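Long-range contacts in alpha-fucosidase GH29 (Fusarium graminearum, PDB 4PSR), which hydrolyses alpha-L-fucosides as a glycoside hydrolase of family 29, probably releasing fucose alpha-1,6-linked to the innermost N-acetylglucosamine of glycoproteins: residues L229-E234 with H273-F278; T269-H274 with T281-D286; P498-G503 with G516-L521. One frame throughout, in Å; residues are numbered along the deposited sequence. Where two conformers were deposited one is given.

Contact 1 (L229-E234 with H273-F278); sequences LDSPGE and HHDHGF. With MAN (alpha-D-mannopyranose), chain D.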
loop_
_atom_site.group_PDB
_atom_site.type_symbol
_atom_site.label_atom_id
_atom_site.label_comp_id
_atom_site.label_asym_id
_atom_site.label_seq_id
_atom_site.Cartn_x
_atom_site.Cartn_y
_atom_site.Cartn_z
ATOM N N LEU A 229 6.836 7.159 -14.430
ATOM C CA LEU A 229 7.308 8.471 -14.034
ATOM C C LEU A 229 8.794 8.629 -14.452
ATOM O O LEU A 229 9.180 9.658 -15.038
ATOM C CB LEU A 229 7.117 8.719 -12.517
ATOM C CG LEU A 229 5.659 8.598 -12.011
ATOM C CD1 LEU A 229 5.643 8.907 -10.549
ATOM C CD2 LEU A 229 4.718 9.533 -12.768
ATOM N N ASP A 230 9.601 7.622 -14.113
ATOM C CA ASP A 230 10.979 7.466 -14.654
ATOM C C ASP A 230 11.355 6.020 -14.404
ATOM O O ASP A 230 12.087 5.715 -13.442
ATOM C CB ASP A 230 11.972 8.443 -14.012
ATOM C CG ASP A 230 13.375 8.391 -14.648
ATOM O OD1 ASP A 230 13.486 7.747 -15.723
ATOM O OD2 ASP A 230 14.306 9.004 -14.039
ATOM N N SER A 231 10.814 5.139 -15.220
ATOM C CA SER A 231 11.053 3.711 -15.068
ATOM C C SER A 231 11.449 3.109 -16.403
ATOM O O SER A 231 10.730 2.325 -17.010
ATOM C CB SER A 231 9.853 3.028 -14.407
ATOM O OG SER A 231 8.666 3.320 -15.087
ATOM N N PRO A 232 12.656 3.483 -16.867
ATOM C CA PRO A 232 13.180 2.945 -18.122
ATOM C C PRO A 232 13.223 1.425 -18.092
ATOM O O PRO A 232 13.579 0.813 -17.067
ATOM C CB PRO A 232 14.580 3.570 -18.220
ATOM C CG PRO A 232 14.967 3.879 -16.835
ATOM C CD PRO A 232 13.666 4.243 -16.119
ATOM N N GLY A 233 12.762 0.839 -19.184
ATOM C CA GLY A 233 12.705 -0.597 -19.347
ATOM C C GLY A 233 11.404 -1.251 -18.919
ATOM O O GLY A 233 11.243 -2.454 -19.103
ATOM N N GLU A 234 10.467 -0.470 -18.389
ATOM C CA GLU A 234 9.222 -1.019 -17.840
ATOM C C GLU A 234 8.007 -0.835 -18.764
ATOM O O GLU A 234 6.881 -1.147 -18.390
ATOM C CB GLU A 234 8.939 -0.399 -16.479
ATOM C CG GLU A 234 10.022 -0.670 -15.454
ATOM C CD GLU A 234 10.170 -2.147 -15.158
ATOM O OE1 GLU A 234 9.136 -2.825 -15.007
ATOM O OE2 GLU A 234 11.315 -2.632 -15.090
ATOM N N HIS A 273 7.396 1.507 -6.179
ATOM C CA HIS A 273 8.685 1.289 -5.520
ATOM C C HIS A 273 9.866 1.238 -6.476
ATOM O O HIS A 273 10.908 1.810 -6.202
ATOM C CB HIS A 273 8.617 0.001 -4.671
ATOM C CG HIS A 273 9.946 -0.460 -4.143
ATOM N ND1 HIS A 273 10.506 -1.671 -4.488
ATOM C CD2 HIS A 273 10.811 0.126 -3.285
ATOM C CE1 HIS A 273 11.666 -1.811 -3.868
ATOM N NE2 HIS A 273 11.878 -0.736 -3.134
ATOM N N HIS A 274 9.683 0.558 -7.587
ATOM C CA HIS A 274 10.771 0.317 -8.554
ATOM C C HIS A 274 11.025 1.528 -9.459
ATOM O O HIS A 274 12.044 1.608 -10.136
ATOM C CB HIS A 274 10.428 -0.897 -9.392
ATOM C CG HIS A 274 9.241 -0.709 -10.285
ATOM N ND1 HIS A 274 9.355 -0.257 -11.584
ATOM C CD2 HIS A 274 7.918 -0.908 -10.070
ATOM C CE1 HIS A 274 8.154 -0.199 -12.135
ATOM N NE2 HIS A 274 7.267 -0.594 -11.241
ATOM N N ASP A 275 10.091 2.464 -9.468
ATOM C CA ASP A 275 10.146 3.648 -10.320
ATOM C C ASP A 275 11.088 4.673 -9.684
ATOM O O ASP A 275 11.198 4.803 -8.450
ATOM C CB ASP A 275 8.701 4.191 -10.439
ATOM C CG ASP A 275 8.496 5.267 -11.506
ATOM O OD1 ASP A 275 9.448 5.996 -11.875
ATOM O OD2 ASP A 275 7.345 5.337 -12.020
ATOM N N HIS A 276 11.816 5.407 -10.527
ATOM C CA HIS A 276 12.782 6.386 -10.061
ATOM C C HIS A 276 12.233 7.812 -10.166
ATOM O O HIS A 276 12.938 8.785 -9.935
ATOM C CB HIS A 276 14.084 6.260 -10.875
ATOM C CG HIS A 276 14.735 4.919 -10.755
ATOM N ND1 HIS A 276 15.383 4.507 -9.613
ATOM C CD2 HIS A 276 14.821 3.892 -11.630
ATOM C CE1 HIS A 276 15.852 3.284 -9.792
ATOM N NE2 HIS A 276 15.518 2.885 -11.005
ATOM N N GLY A 277 10.967 7.942 -10.533
ATOM C CA GLY A 277 10.438 9.249 -10.870
ATOM C C GLY A 277 10.297 10.247 -9.744
ATOM O O GLY A 277 10.367 11.456 -9.973
ATOM N N PHE A 278 10.033 9.754 -8.527
ATOM C CA PHE A 278 10.030 10.585 -7.338
ATOM C C PHE A 278 11.124 10.061 -6.389
ATOM O O PHE A 278 11.740 9.015 -6.671
ATOM C CB PHE A 278 8.667 10.535 -6.587
ATOM C CG PHE A 278 7.474 11.132 -7.324
ATOM C CD1 PHE A 278 7.610 11.977 -8.414
ATOM C CD2 PHE A 278 6.186 10.839 -6.870
ATOM C CE1 PHE A 278 6.483 12.514 -9.035
ATOM C CE2 PHE A 278 5.069 11.369 -7.467
ATOM C CZ PHE A 278 5.214 12.213 -8.563
HETATM C C1 MAN D . 19.231 9.424 -17.527
HETATM C C2 MAN D . 18.119 10.223 -16.874
HETATM C C3 MAN D . 17.154 9.296 -16.141
HETATM C C4 MAN D . 16.704 8.125 -17.006
HETATM C C5 MAN D . 17.898 7.460 -17.703
HETATM C C6 MAN D . 17.508 6.406 -18.761
HETATM O O2 MAN D . 17.339 10.886 -17.858
HETATM O O3 MAN D . 16.042 10.025 -15.690
HETATM O O4 MAN D . 16.098 7.155 -16.163
HETATM O O5 MAN D . 18.678 8.462 -18.376
HETATM O O6 MAN D . 16.508 6.955 -19.623
HETATM O O HOH W 1 14.146 10.685 -12.076
#
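Asp275 OD1 is gripped by two backbone amides, Asp230 N across the contact at 2.8 Å and Gly277 N within its own loop, also at 2.8 Å. The first comes in on the syn lone pair of OD1, the second from above the carboxylate plane, closing an Asx turn. The other oxygen, OD2, takes Leu229 N at 3.1 Å, again on its syn lone pair, so the carboxylate spans two successive amides and its rotation is fixed. Asp275 CG lies anti to its own backbone N (chi1 -169°), on the side of the carbonyl carbon. The side chains of Asp275 and Leu229 cross at about a right angle. Returning the bond, Asp230 O accepts from His276 N at 2.9 Å. With no side chain on Gly277, its CA comes within 3.7 Å of Leu229 CB. Leu229 then sets CD1 over the centre of the Phe278 ring, a CH-pi contact of 3.9 Å to the centroid. Asp230 turns its carboxylate to a mannose of a glycan, taking O4 on OD1 (2.7 Å) and O3 on OD2, while a water joins OD2 to His276 O. The backbones of Leu229 and Ser231 are hydrogen-bonded to Val244 and Cys242 respectively. An Asx turn whose aspartate also takes two successive amides of the neighbouring loop joins the segments that follow strands 222-225 and 268-272 of the TIM barrel.

Contact 2 (T269-H274 with T281-D286); sequences TTYKHH and TSAVDD. With NA (sodium ion), chain J; FUL (beta-L-fucopyranose), chain M; TRS (2-amino-2-hydroxymethyl-propane-1,3-diol), chain H.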
loop_
_atom_site.group_PDB
_atom_site.type_symbol
_atom_site.label_atom_id
_atom_site.label_comp_id
_atom_site.label_asym_id
_atom_site.label_seq_id
_atom_site.Cartn_x
_atom_site.Cartn_y
_atom_site.Cartn_z
ATOM N N THR A 269 1.983 11.854 -1.349
ATOM C CA THR A 269 1.950 11.273 -2.679
ATOM C C THR A 269 2.757 9.975 -2.717
ATOM O O THR A 269 3.782 9.845 -2.031
ATOM C CB THR A 269 2.410 12.282 -3.770
ATOM O OG1 THR A 269 2.053 11.808 -5.069
ATOM C CG2 THR A 269 3.914 12.551 -3.706
ATOM N N THR A 270 2.225 8.986 -3.421
ATOM C CA THR A 270 2.854 7.673 -3.536
ATOM C C THR A 270 3.305 7.430 -4.985
ATOM O O THR A 270 2.806 8.067 -5.934
ATOM C CB THR A 270 1.921 6.492 -3.087
ATOM O OG1 THR A 270 0.901 6.288 -4.071
ATOM C CG2 THR A 270 1.271 6.735 -1.732
ATOM N N TYR A 271 4.266 6.542 -5.152
ATOM C CA TYR A 271 4.747 6.194 -6.489
ATOM C C TYR A 271 5.247 4.751 -6.406
ATOM O O TYR A 271 5.550 4.271 -5.301
ATOM C CB TYR A 271 5.821 7.174 -7.010
ATOM C CG TYR A 271 7.126 7.027 -6.282
ATOM C CD1 TYR A 271 7.235 7.267 -4.915
ATOM C CD2 TYR A 271 8.258 6.601 -6.978
ATOM C CE1 TYR A 271 8.411 7.071 -4.255
ATOM C CE2 TYR A 271 9.450 6.403 -6.324
ATOM C CZ TYR A 271 9.530 6.639 -4.970
ATOM O OH TYR A 271 10.728 6.403 -4.314
ATOM N N LYS A 272 5.317 4.059 -7.539
ATOM C CA LYS A 272 5.706 2.637 -7.506
ATOM C C LYS A 272 7.163 2.482 -7.055
ATOM O O LYS A 272 8.031 3.219 -7.488
ATOM C CB LYS A 272 5.442 1.939 -8.836
ATOM C CG LYS A 272 3.973 1.858 -9.187
ATOM C CD LYS A 272 3.196 0.970 -8.189
ATOM C CE LYS A 272 1.738 0.782 -8.568
ATOM N NZ LYS A 272 1.609 -0.090 -9.755
ATOM N N HIS A 273 7.396 1.507 -6.179
ATOM C CA HIS A 273 8.685 1.289 -5.520
ATOM C C HIS A 273 9.866 1.238 -6.476
ATOM O O HIS A 273 10.908 1.810 -6.202
ATOM C CB HIS A 273 8.617 0.001 -4.671
ATOM C CG HIS A 273 9.946 -0.460 -4.143
ATOM N ND1 HIS A 273 10.506 -1.671 -4.488
ATOM C CD2 HIS A 273 10.811 0.126 -3.285
ATOM C CE1 HIS A 273 11.666 -1.811 -3.868
ATOM N NE2 HIS A 273 11.878 -0.736 -3.134
ATOM N N HIS A 274 9.683 0.558 -7.587
ATOM C CA HIS A 274 10.771 0.317 -8.554
ATOM C C HIS A 274 11.025 1.528 -9.459
ATOM O O HIS A 274 12.044 1.608 -10.136
ATOM C CB HIS A 274 10.428 -0.897 -9.392
ATOM C CG HIS A 274 9.241 -0.709 -10.285
ATOM N ND1 HIS A 274 9.355 -0.257 -11.584
ATOM C CD2 HIS A 274 7.918 -0.908 -10.070
ATOM C CE1 HIS A 274 8.154 -0.199 -12.135
ATOM N NE2 HIS A 274 7.267 -0.594 -11.241
ATOM N N THR A 281 12.510 10.614 -0.083
ATOM C CA THR A 281 12.549 11.706 0.878
ATOM C C THR A 281 11.193 12.389 1.072
ATOM O O THR A 281 10.884 12.842 2.180
ATOM C CB THR A 281 13.508 12.773 0.372
ATOM O OG1 THR A 281 13.151 13.036 -0.976
ATOM C CG2 THR A 281 14.929 12.270 0.425
ATOM N N SER A 282 10.375 12.430 0.009
ATOM C CA SER A 282 9.162 13.235 0.053
ATOM C C SER A 282 7.913 12.503 -0.424
ATOM O O SER A 282 6.800 12.992 -0.204
ATOM C CB SER A 282 9.363 14.541 -0.739
ATOM O OG SER A 282 9.625 14.271 -2.064
ATOM N N ALA A 283 8.094 11.366 -1.078
ATOM C CA ALA A 283 6.993 10.535 -1.583
ATOM C C ALA A 283 7.107 9.155 -0.964
ATOM O O ALA A 283 8.202 8.724 -0.586
ATOM C CB ALA A 283 7.042 10.446 -3.103
ATOM N N VAL A 284 5.982 8.464 -0.830
ATOM C CA VAL A 284 5.920 7.152 -0.209
ATOM C C VAL A 284 6.029 6.060 -1.259
ATOM O O VAL A 284 5.289 6.063 -2.247
ATOM C CB VAL A 284 4.601 7.007 0.607
ATOM C CG1 VAL A 284 4.491 5.612 1.207
ATOM C CG2 VAL A 284 4.561 8.059 1.687
ATOM N N ASP A 285 6.951 5.123 -1.059
ATOM C CA ASP A 285 7.122 3.986 -1.968
ATOM C C ASP A 285 5.936 3.044 -1.877
ATOM O O ASP A 285 5.520 2.654 -0.766
ATOM C CB ASP A 285 8.377 3.151 -1.602
ATOM C CG ASP A 285 9.695 3.830 -1.912
ATOM O OD1 ASP A 285 9.748 5.053 -2.113
ATOM O OD2 ASP A 285 10.699 3.080 -1.860
ATOM N N ASP A 286 5.399 2.648 -3.031
ATOM C CA ASP A 286 4.256 1.737 -3.120
ATOM C C ASP A 286 4.749 0.431 -3.725
ATOM O O ASP A 286 5.088 0.340 -4.915
ATOM C CB ASP A 286 3.171 2.390 -3.976
ATOM C CG ASP A 286 1.936 1.572 -4.076
ATOM O OD1 ASP A 286 1.318 1.572 -5.183
ATOM O OD2 ASP A 286 1.537 0.951 -3.074
HETATM NA NA NA J . 11.156 14.626 3.596
HETATM C C1 FUL M . -0.303 -1.386 -12.343
HETATM C C2 FUL M . -1.292 -1.059 -13.443
HETATM O O2 FUL M . -0.744 -1.280 -14.752
HETATM C C3 FUL M . -2.483 -1.949 -13.208
HETATM O O3 FUL M . -3.415 -1.750 -14.247
HETATM C C4 FUL M . -3.061 -1.585 -11.864
HETATM O O4 FUL M . -3.545 -0.246 -11.906
HETATM C C5 FUL M . -1.988 -1.745 -10.794
HETATM C C6 FUL M . -2.458 -1.323 -9.419
HETATM O O5 FUL M . -0.810 -0.998 -11.088
HETATM O O1 FUL M . 0.869 -0.643 -12.563
HETATM C C TRS H . 13.390 3.845 -5.225
HETATM C C1 TRS H . 14.250 5.101 -5.244
HETATM C C2 TRS H . 13.352 3.241 -3.824
HETATM C C3 TRS H . 13.934 2.857 -6.268
HETATM N N TRS H . 12.032 4.247 -5.636
HETATM O O1 TRS H . 14.022 5.735 -6.488
HETATM O O2 TRS H . 12.866 4.176 -2.859
HETATM O O3 TRS H . 15.177 2.316 -5.873
HETATM O O HOH W 2 4.163 12.316 0.571
HETATM O O HOH W 3 1.690 4.455 -5.949
HETATM O O HOH W 4 10.154 12.752 4.894
HETATM O O HOH W 5 11.118 16.068 5.499
HETATM O O HOH W 6 13.468 13.988 4.094
#
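Neighbouring parallel strands of the closed eight-stranded barrel, 268-272 and 284-287, meet here, and the first ends in Lys272, which reaches the bound fucose. The pairing runs Val284 N to Thr269 O (2.9 Å, 168° at the hydrogen), Tyr271 N to Val284 O, then Asp286 N to Tyr271 O. Beyond the strand end His273 N reaches Asp286 O at 2.9 Å. Tyr271 and Asp285 lie side by side, pointing the same way, with ring and carboxylate planes 89° apart. Tyr271 CD1 packs against Ala283 CB at 3.7 Å, and its OH donates a weak hydrogen bond to Asp285 OD1. A Tris molecule, probably from the crystallisation liquor, donates its amine to Tyr271 OH and His273 O and its O2 to Asp285 OD2 (2.6 Å). The same OD2 lies in the plane of the His273 ring, 3.3 Å from CD2. Lys272 runs alongside Asp286, its CE 3.5 Å from OD1, and ends with NZ donating to fucose O5 at 2.9 Å; NZ also forms a salt bridge with Asp226. One water links Asp286 OD1 to Thr270 OG1. At the other end of the segment Thr281 O binds sodium at 2.3 Å, with Asp15 and His17 completing the protein ligands. A ligand site at the C-terminal ends of the parallel strands is the usual arrangement of TIM-barrel enzymes.

Contact 3 (P498-G503 with G516-L521); sequences PQPERG and GVALAL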
loop_
_atom_site.group_PDB
_atom_site.type_symbol
_atom_site.label_atom_id
_atom_site.label_comp_id
_atom_site.label_asym_id
_atom_site.label_seq_id
_atom_site.Cartn_x
_atom_site.Cartn_y
_atom_site.Cartn_z
ATOM N N PRO A 498 14.786 -7.647 21.791
ATOM C CA PRO A 498 15.192 -9.032 21.582
ATOM C C PRO A 498 16.515 -9.162 20.828
ATOM O O PRO A 498 16.915 -8.295 20.025
ATOM C CB PRO A 498 14.038 -9.592 20.754
ATOM C CG PRO A 498 13.550 -8.398 19.975
ATOM C CD PRO A 498 13.676 -7.252 20.900
ATOM N N GLN A 499 17.202 -10.271 21.088
ATOM C CA GLN A 499 18.358 -10.652 20.314
ATOM C C GLN A 499 17.941 -11.664 19.238
ATOM O O GLN A 499 17.555 -12.773 19.548
ATOM C CB GLN A 499 19.426 -11.274 21.224
ATOM C CG GLN A 499 20.758 -11.470 20.542
ATOM C CD GLN A 499 21.441 -10.155 20.205
ATOM O OE1 GLN A 499 21.280 -9.157 20.909
ATOM N NE2 GLN A 499 22.193 -10.142 19.125
ATOM N N PRO A 500 18.007 -11.283 17.953
ATOM C CA PRO A 500 17.639 -12.245 16.910
ATOM C C PRO A 500 18.539 -13.476 16.915
ATOM O O PRO A 500 19.717 -13.350 17.288
ATOM C CB PRO A 500 17.858 -11.451 15.608
ATOM C CG PRO A 500 17.706 -10.026 16.024
ATOM C CD PRO A 500 18.336 -9.962 17.395
ATOM N N GLU A 501 18.023 -14.625 16.478
ATOM C CA GLU A 501 18.830 -15.841 16.400
ATOM C C GLU A 501 20.049 -15.615 15.529
ATOM O O GLU A 501 21.164 -15.988 15.890
ATOM C CB GLU A 501 18.034 -17.039 15.857
ATOM C CG GLU A 501 18.863 -18.334 15.908
ATOM C CD GLU A 501 18.220 -19.512 15.210
ATOM O OE1 GLU A 501 17.177 -19.330 14.554
ATOM O OE2 GLU A 501 18.772 -20.629 15.317
ATOM N N ARG A 502 19.839 -15.013 14.363
ATOM C CA ARG A 502 20.939 -14.542 13.548
ATOM C C ARG A 502 20.677 -13.083 13.238
ATOM O O ARG A 502 19.691 -12.741 12.590
ATOM C CB ARG A 502 21.046 -15.316 12.232
ATOM C CG ARG A 502 21.341 -16.789 12.391
ATOM C CD ARG A 502 22.786 -17.018 12.793
ATOM N NE ARG A 502 23.044 -18.437 13.045
ATOM C CZ ARG A 502 23.003 -19.017 14.243
ATOM N NH1 ARG A 502 22.733 -18.312 15.338
ATOM N NH2 ARG A 502 23.246 -20.315 14.351
ATOM N N GLY A 503 21.546 -12.208 13.720
ATOM C CA GLY A 503 21.306 -10.788 13.624
ATOM C C GLY A 503 22.089 -10.052 14.687
ATOM O O GLY A 503 23.128 -10.522 15.148
ATOM N N GLY A 516 17.183 0.499 22.436
ATOM C CA GLY A 516 17.796 -0.393 21.478
ATOM C C GLY A 516 16.925 -0.742 20.298
ATOM O O GLY A 516 15.707 -0.550 20.330
ATOM N N VAL A 517 17.576 -1.297 19.283
ATOM C CA VAL A 517 16.926 -1.724 18.052
ATOM C C VAL A 517 17.485 -3.092 17.694
ATOM O O VAL A 517 18.708 -3.261 17.584
ATOM C CB VAL A 517 17.188 -0.744 16.892
ATOM C CG1 VAL A 517 16.564 -1.254 15.591
ATOM C CG2 VAL A 517 16.634 0.636 17.237
ATOM N N ALA A 518 16.604 -4.073 17.512
ATOM C CA ALA A 518 16.993 -5.385 16.976
ATOM C C ALA A 518 17.080 -5.331 15.439
ATOM O O ALA A 518 16.284 -4.630 14.786
ATOM C CB ALA A 518 16.021 -6.435 17.410
ATOM N N LEU A 519 18.072 -6.025 14.892
ATOM C CA LEU A 519 18.333 -6.058 13.442
ATOM C C LEU A 519 18.429 -7.485 12.925
ATOM O O LEU A 519 19.167 -8.312 13.448
ATOM C CB LEU A 519 19.628 -5.310 13.116
ATOM C CG LEU A 519 19.716 -3.850 13.559
ATOM C CD1 LEU A 519 21.124 -3.295 13.312
ATOM C CD2 LEU A 519 18.673 -2.986 12.852
ATOM N N ALA A 520 17.685 -7.781 11.858
ATOM C CA ALA A 520 17.848 -9.043 11.155
ATOM C C ALA A 520 19.104 -8.998 10.285
ATOM O O ALA A 520 19.843 -8.010 10.309
ATOM C CB ALA A 520 16.610 -9.301 10.285
ATOM N N LEU A 521 19.362 -10.053 9.504
ATOM C CA LEU A 521 20.358 -9.969 8.454
ATOM C C LEU A 521 19.863 -8.964 7.420
ATOM O O LEU A 521 18.684 -8.987 7.060
ATOM C CB LEU A 521 20.576 -11.336 7.804
ATOM C CG LEU A 521 20.984 -12.503 8.693
ATOM C CD1 LEU A 521 21.266 -13.724 7.808
ATOM C CD2 LEU A 521 22.208 -12.161 9.509
#
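Gly503 adopts phi 157° and psi -155°, a conformation open to glycine, and with no side chain in the way its CA comes within 3.3 Å of Leu519 O in a CA-H...O contact. Leu519 O is approached by a second carbon as well, Pro500 CG at 3.4 Å, with the proline ring in its C-gamma exo pucker. Ala518 CB points at the loop 498-503 and meets Pro498 O at 3.3 Å. Both proline rings touch that methyl through CG: Pro498 CG lies 4.1 Å from Ala518 CB, and Pro500 CG 4.2 Å from it. Farther along, Leu521 has CG anti to its carbonyl carbon (chi1 -57°), and its CD2 rests 4.0 Å from Arg502 O. Arg502 itself curls back, giving NH1 to Glu501 O at 2.9 Å from above that carbonyl plane. Among the other bonds of the loop, the backbones of Gln499 and Ala438 are paired, Pro500 O accepts from Ser545 OG, and Gly503 N is bonded to Thr548 OG1. Strand 516-519 pairs with 504-507 through Leu519 with Ala504 and Val517 with Val506, while Leu519 turns its side chain to Phe528 and Leu529 of helix 526-532. Between the loop and this edge strand, then, proline and alanine carbons and a glycine CA face carbonyl oxygens: the two segments meet by van der Waals and weak C-H...O contacts, with no conventional hydrogen bond between them.

Contacts 1 and 2 adjoin on the catalytic barrel, their centres 10 Å apart, sharing His273 and His274 where strand 268-272 passes into its loop. They touch directly: Leu229 CD1 is 3.9 Å from Tyr271 CB, and Phe278 CB is 3.8 Å from Ala283 CB, so the joined loops of contact 1 pack on the strand pair of contact 2. Contact 2 supplies Lys272, one of several fucose-binding side chains, whereas contact 1 meets a glycan mannose through Asp230. Contact 3 stands apart, in a beta-rich C-terminal region, with centres about 32 Å from contact 1 and about 27 Å from contact 2; its nearest atoms stay about 15 Å from either.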